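Local coordinates for protein endonuclease PI-MtuI (Mycobacterium tuberculosis, PDB 2IMZ) that forms the protein-splicing domain of the RecA intein, which probably excises itself from its host protein and joins the flanking pieces, at residues 16-19 with 20-23; 49-52 with 53-56. The protein carries 1 engineered substitution. All coordinates share one frame; numbering follows the deposited sequence.

Contact 1 of 2, residues 16-19 with 20-23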
ATOM      1  N   THR A  16     -20.778   9.432  -1.326  1.00 14.66           N
ATOM      2  CA  THR A  16     -20.271   8.072  -1.217  1.00 14.58           C
ATOM      3  C   THR A  16     -20.140   7.526  -2.635  1.00 16.07           C
ATOM      4  O   THR A  16     -21.098   7.570  -3.411  1.00 17.43           O
ATOM      5  CB  THR A  16     -21.241   7.187  -0.412  1.00 15.75           C
ATOM      6  OG1 THR A  16     -21.357   7.708   0.916  1.00 14.40           O
ATOM      7  CG2 THR A  16     -20.738   5.747  -0.348  1.00 16.72           C
ATOM      8  N   HIS A  17     -18.960   7.004  -2.966  1.00 13.55           N
ATOM      9  CA  HIS A  17     -18.697   6.483  -4.306  1.00 14.37           C
ATOM     10  C   HIS A  17     -18.409   4.996  -4.359  1.00 15.02           C
ATOM     11  O   HIS A  17     -17.876   4.423  -3.407  1.00 17.41           O
ATOM     12  CB  HIS A  17     -17.472   7.166  -4.923  1.00 14.80           C
ATOM     13  CG  HIS A  17     -17.580   8.651  -5.046  1.00 16.09           C
ATOM     14  ND1 HIS A  17     -17.349   9.507  -3.991  1.00 16.61           N
ATOM     15  CD2 HIS A  17     -17.851   9.435  -6.114  1.00 13.96           C
ATOM     16  CE1 HIS A  17     -17.469  10.755  -4.407  1.00 15.57           C
ATOM     17  NE2 HIS A  17     -17.773  10.738  -5.693  1.00 15.83           N
ATOM     18  N   ARG A  18     -18.747   4.376  -5.487  1.00 14.51           N
ATOM     19  CA  ARG A  18     -18.437   2.967  -5.687  1.00 13.53           C
ATOM     20  C   ARG A  18     -17.029   3.013  -6.273  1.00 12.51           C
ATOM     21  O   ARG A  18     -16.763   3.763  -7.213  1.00 12.52           O
ATOM     22  CB  ARG A  18     -19.405   2.317  -6.671  1.00 17.04           C
ATOM     23  CG  ARG A  18     -20.839   2.226  -6.156  1.00 21.63           C
ATOM     24  CD  ARG A  18     -21.697   1.400  -7.096  1.00 24.96           C
ATOM     25  NE  ARG A  18     -21.572   1.870  -8.472  1.00 30.69           N
ATOM     26  CZ  ARG A  18     -22.074   1.242  -9.530  1.00 33.38           C
ATOM     27  NH1 ARG A  18     -22.746   0.106  -9.377  1.00 34.54           N
ATOM     28  NH2 ARG A  18     -21.895   1.746 -10.745  1.00 34.13           N
ATOM     29  N   ILE A  19     -16.124   2.221  -5.714  1.00 10.92           N
ATOM     30  CA  ILE A  19     -14.743   2.242  -6.167  1.00 11.35           C
ATOM     31  C   ILE A  19     -14.543   2.056  -7.675  1.00 11.94           C
ATOM     32  O   ILE A  19     -13.669   2.694  -8.262  1.00 12.98           O
ATOM     33  CB  ILE A  19     -13.889   1.205  -5.387  1.00  9.47           C
ATOM     34  CG1 ILE A  19     -12.403   1.486  -5.624  1.00 11.64           C
ATOM     35  CG2 ILE A  19     -14.261  -0.218  -5.800  1.00 11.21           C
ATOM     36  CD1 ILE A  19     -11.477   0.829  -4.600  1.00 10.96           C
ATOM     37  N   GLU A  20     -15.349   1.209  -8.311  1.00 14.04           N
ATOM     38  CA  GLU A  20     -15.179   0.996  -9.748  1.00 14.39           C
ATOM     39  C   GLU A  20     -15.464   2.268 -10.545  1.00 15.17           C
ATOM     40  O   GLU A  20     -14.851   2.504 -11.590  1.00 16.17           O
ATOM     41  CB  GLU A  20     -16.066  -0.152 -10.252  1.00 14.77           C
ATOM     42  CG  GLU A  20     -17.570   0.087 -10.181  1.00 15.13           C
ATOM     43  CD  GLU A  20     -18.186  -0.369  -8.868  1.00 18.69           C
ATOM     44  OE1 GLU A  20     -19.418  -0.568  -8.832  1.00 19.87           O
ATOM     45  OE2 GLU A  20     -17.447  -0.521  -7.872  1.00 17.22           O
ATOM     46  N   ASP A  21     -16.393   3.088 -10.060  1.00 13.77           N
ATOM     47  CA  ASP A  21     -16.714   4.332 -10.749  1.00 14.63           C
ATOM     48  C   ASP A  21     -15.573   5.320 -10.578  1.00 14.57           C
ATOM     49  O   ASP A  21     -15.255   6.094 -11.486  1.00 14.78           O
ATOM     50  CB  ASP A  21     -18.006   4.946 -10.206  1.00 16.02           C
ATOM     51  CG  ASP A  21     -19.210   4.051 -10.414  1.00 17.55           C
ATOM     52  OD1 ASP A  21     -19.202   3.247 -11.370  1.00 19.48           O
ATOM     53  OD2 ASP A  21     -20.175   4.161  -9.629  1.00 20.16           O
ATOM     54  N   VAL A  22     -14.955   5.297  -9.400  1.00 13.01           N
ATOM     55  CA  VAL A  22     -13.838   6.183  -9.123  1.00 12.04           C
ATOM     56  C   VAL A  22     -12.667   5.829 -10.034  1.00 12.48           C
ATOM     57  O   VAL A  22     -12.012   6.712 -10.585  1.00 12.54           O
ATOM     58  CB  VAL A  22     -13.392   6.066  -7.648  1.00 12.08           C
ATOM     59  CG1 VAL A  22     -12.192   6.952  -7.385  1.00 11.45           C
ATOM     60  CG2 VAL A  22     -14.540   6.468  -6.735  1.00 13.39           C
ATOM     61  N   VAL A  23     -12.411   4.534 -10.195  1.00 12.57           N
ATOM     62  CA  VAL A  23     -11.310   4.085 -11.047  1.00 13.97           C
ATOM     63  C   VAL A  23     -11.609   4.264 -12.538  1.00 15.20           C
ATOM     64  O   VAL A  23     -10.754   4.752 -13.287  1.00 14.95           O
ATOM     65  CB  VAL A  23     -10.962   2.600 -10.769  1.00 14.83           C
ATOM     66  CG1 VAL A  23      -9.975   2.087 -11.814  1.00 16.02           C
ATOM     67  CG2 VAL A  23     -10.353   2.467  -9.375  1.00 14.10           C
TER
HETATM   68  O   HOH W   1     -20.153   5.795  -7.582  1.00 15.18           O
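D21 OD2 is gripped by two nitrogens of R18 and by a water. The R18 NE bond to D21 OD2 is 2.9 Å long, at 158°. It runs in the guanidinium plane but reaches OD2 from above the carboxylate plane. R18 NH2 donates to D21 OD2, and to D21 OD1 at 3.1 Å. The guanidinium meets the carboxylate side-on, with the two planes turned 49° apart. A bend in the R18 chain at chi3 (-51°) brings NE and NH2 round to D21. The water donates to D21 OD2 at 2.6 Å and accepts from R18 N. E20 OE1 lies over one face of the guanidinium, 3.3 Å from R18 NE. OE1 sits well off its plane, so the attraction is electrostatic and not a hydrogen bond. E20 OE2 turns instead to the backbone N of G5.

R18 is the N-cap of helix 19-24, and its O accepts from V22 N at 3.2 Å. V22 CG2 packs on H17 CB at 3.5 Å. V22 and V23 also touch L151 of strand 134-153. The shared guanidinium and the helix N-terminus would probably help keep E20 and D21 ionised. The R18-D21 bridge links the strand end to the first helical turn.

Contact 2 of 2, residues 49-52 with 53-56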
ATOM      1  N   PHE A  49      -6.306   2.166  -9.922  1.00 16.04           N
ATOM      2  CA  PHE A  49      -5.918   0.864 -10.451  1.00 16.68           C
ATOM      3  C   PHE A  49      -7.062  -0.128 -10.628  1.00 16.43           C
ATOM      4  O   PHE A  49      -7.849  -0.359  -9.708  1.00 15.22           O
ATOM      5  CB  PHE A  49      -4.849   0.225  -9.558  1.00 18.25           C
ATOM      6  CG  PHE A  49      -3.693   1.132  -9.252  1.00 19.73           C
ATOM      7  CD1 PHE A  49      -3.762   2.037  -8.197  1.00 21.91           C
ATOM      8  CD2 PHE A  49      -2.545   1.105 -10.040  1.00 21.64           C
ATOM      9  CE1 PHE A  49      -2.702   2.906  -7.929  1.00 22.48           C
ATOM     10  CE2 PHE A  49      -1.479   1.969  -9.782  1.00 21.95           C
ATOM     11  CZ  PHE A  49      -1.562   2.872  -8.723  1.00 22.57           C
ATOM     12  N   ASP A  50      -7.160  -0.691 -11.829  1.00 17.86           N
ATOM     13  CA  ASP A  50      -8.163  -1.710 -12.131  1.00 19.41           C
ATOM     14  C   ASP A  50      -7.340  -2.986 -11.999  1.00 20.01           C
ATOM     15  O   ASP A  50      -6.522  -3.295 -12.863  1.00 19.94           O
ATOM     16  CB  ASP A  50      -8.682  -1.564 -13.562  1.00 20.77           C
ATOM     17  CG  ASP A  50      -9.764  -2.575 -13.896  1.00 21.91           C
ATOM     18  OD1 ASP A  50      -9.616  -3.757 -13.522  1.00 22.95           O
ATOM     19  OD2 ASP A  50     -10.761  -2.192 -14.543  1.00 25.12           O
ATOM     20  N   GLN A  51      -7.560  -3.720 -10.914  1.00 21.00           N
ATOM     21  CA  GLN A  51      -6.794  -4.923 -10.620  1.00 21.70           C
ATOM     22  C   GLN A  51      -7.297  -6.248 -11.181  1.00 21.85           C
ATOM     23  O   GLN A  51      -6.729  -7.300 -10.881  1.00 22.86           O
ATOM     24  CB  GLN A  51      -6.632  -5.042  -9.104  1.00 21.82           C
ATOM     25  CG  GLN A  51      -6.133  -3.766  -8.436  1.00 21.04           C
ATOM     26  CD  GLN A  51      -4.707  -3.414  -8.817  1.00 21.63           C
ATOM     27  OE1 GLN A  51      -3.835  -3.294  -7.954  1.00 25.28           O
ATOM     28  NE2 GLN A  51      -4.461  -3.243 -10.108  1.00 21.72           N
ATOM     29  N   GLY A  52      -8.353  -6.204 -11.987  1.00 22.32           N
ATOM     30  CA  GLY A  52      -8.887  -7.424 -12.564  1.00 24.15           C
ATOM     31  C   GLY A  52      -9.674  -8.272 -11.582  1.00 24.92           C
ATOM     32  O   GLY A  52      -9.878  -7.881 -10.432  1.00 25.42           O
ATOM     33  N   THR A  53     -10.112  -9.443 -12.033  1.00 25.59           N
ATOM     34  CA  THR A  53     -10.886 -10.343 -11.188  1.00 24.50           C
ATOM     35  C   THR A  53      -9.998 -11.165 -10.266  1.00 24.45           C
ATOM     36  O   THR A  53      -9.030 -11.789 -10.707  1.00 23.43           O
ATOM     37  CB  THR A  53     -11.742 -11.298 -12.036  1.00 24.89           C
ATOM     38  OG1 THR A  53     -12.648 -10.534 -12.839  1.00 25.73           O
ATOM     39  CG2 THR A  53     -12.539 -12.235 -11.140  1.00 26.24           C
ATOM     40  N   ARG A  54     -10.338 -11.160  -8.982  1.00 22.09           N
ATOM     41  CA  ARG A  54      -9.582 -11.895  -7.975  1.00 22.80           C
ATOM     42  C   ARG A  54     -10.528 -12.478  -6.934  1.00 20.92           C
ATOM     43  O   ARG A  54     -11.717 -12.165  -6.921  1.00 21.70           O
ATOM     44  CB  ARG A  54      -8.588 -10.962  -7.276  1.00 22.06           C
ATOM     45  CG  ARG A  54      -7.697 -10.180  -8.220  1.00 22.19           C
ATOM     46  CD  ARG A  54      -6.633  -9.407  -7.466  1.00 22.98           C
ATOM     47  NE  ARG A  54      -5.813  -8.609  -8.371  1.00 24.56           N
ATOM     48  CZ  ARG A  54      -4.564  -8.231  -8.115  1.00 25.50           C
ATOM     49  NH1 ARG A  54      -3.982  -8.584  -6.978  1.00 26.77           N
ATOM     50  NH2 ARG A  54      -3.899  -7.499  -8.998  1.00 27.16           N
ATOM     51  N   ASP A  55      -9.995 -13.330  -6.067  1.00 21.00           N
ATOM     52  CA  ASP A  55     -10.801 -13.925  -5.009  1.00 20.97           C
ATOM     53  C   ASP A  55     -10.889 -12.913  -3.876  1.00 19.64           C
ATOM     54  O   ASP A  55      -9.876 -12.356  -3.456  1.00 18.90           O
ATOM     55  CB  ASP A  55     -10.155 -15.207  -4.470  1.00 23.47           C
ATOM     56  CG  ASP A  55     -10.024 -16.283  -5.520  1.00 24.92           C
ATOM     57  OD1 ASP A  55     -11.009 -16.532  -6.239  1.00 27.75           O
ATOM     58  OD2 ASP A  55      -8.936 -16.890  -5.617  1.00 29.43           O
ATOM     59  N   VAL A  56     -12.100 -12.677  -3.386  1.00 18.97           N
ATOM     60  CA  VAL A  56     -12.293 -11.738  -2.287  1.00 17.81           C
ATOM     61  C   VAL A  56     -13.144 -12.372  -1.202  1.00 17.98           C
ATOM     62  O   VAL A  56     -14.018 -13.189  -1.488  1.00 18.93           O
ATOM     63  CB  VAL A  56     -13.006 -10.449  -2.746  1.00 16.42           C
ATOM     64  CG1 VAL A  56     -12.116  -9.664  -3.686  1.00 14.79           C
ATOM     65  CG2 VAL A  56     -14.328 -10.800  -3.424  1.00 18.36           C
TER
HETATM   66  O   HOH W   2      -6.394 -10.394 -12.092  1.00 46.09           O
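R54 NE donates to Q51 O, three residues back, at 3.0 Å and 164°. The carbonyl oxygen sits at the edge of the guanidinium, close to its plane. NE lies tilted out of the carbonyl plane. R54 NH2 adds a weak bond to the same oxygen at 3.4 Å. In R54, CG lies beside the backbone N (chi1 -52°), which turns the side chain back toward Q51, and the extended chain supplies the reach. Its NH1 forms a salt bridge with D72 of the second subunit. A water bridges Q51 O, weakly, and T53 O.

The turn is also braced on the side of D50. D50 OD1 accepts from G52 N at 3.2 Å, which makes an Asx turn. Q51 NE2 makes a weak bond to D50 O. G52 has a positive phi, which favours glycine. Packing across the turn is slight. Q51 CB lies 3.7 Å from R54 NH2, and the Q51 amide plane is 23° from that of the guanidinium.

The chain turns a corner at T53, between strands 40-52 and 54-61. G52 and Q51 bond to T148 of the long strand 134-153 through their backbones, and R54 bonds to A146. The corner thus lies between two strands that both pair antiparallel with strand 134-153, within the intein splicing domain.

Contact 1 precedes contact 2 in the sequence, and their centres lie 14 Å apart. They meet through V23, whose CG2 is 3.8 Å from F49 O and whose CG1 is 4.0 Å from D50 N. Helix 19-24 thus packs against the end of strand 40-52. Strand 134-153 serves both: I19 and E20 touch F149, while Q51 and R54 touch T148. Neither contact binds zinc. A zinc ion is about 12 Å from the I19 side chain, and one is about 11 Å from that of Q51. Q51 also comes close to the oxidised cysteine at position 1, which places contact 2 near the N-terminal splice junction.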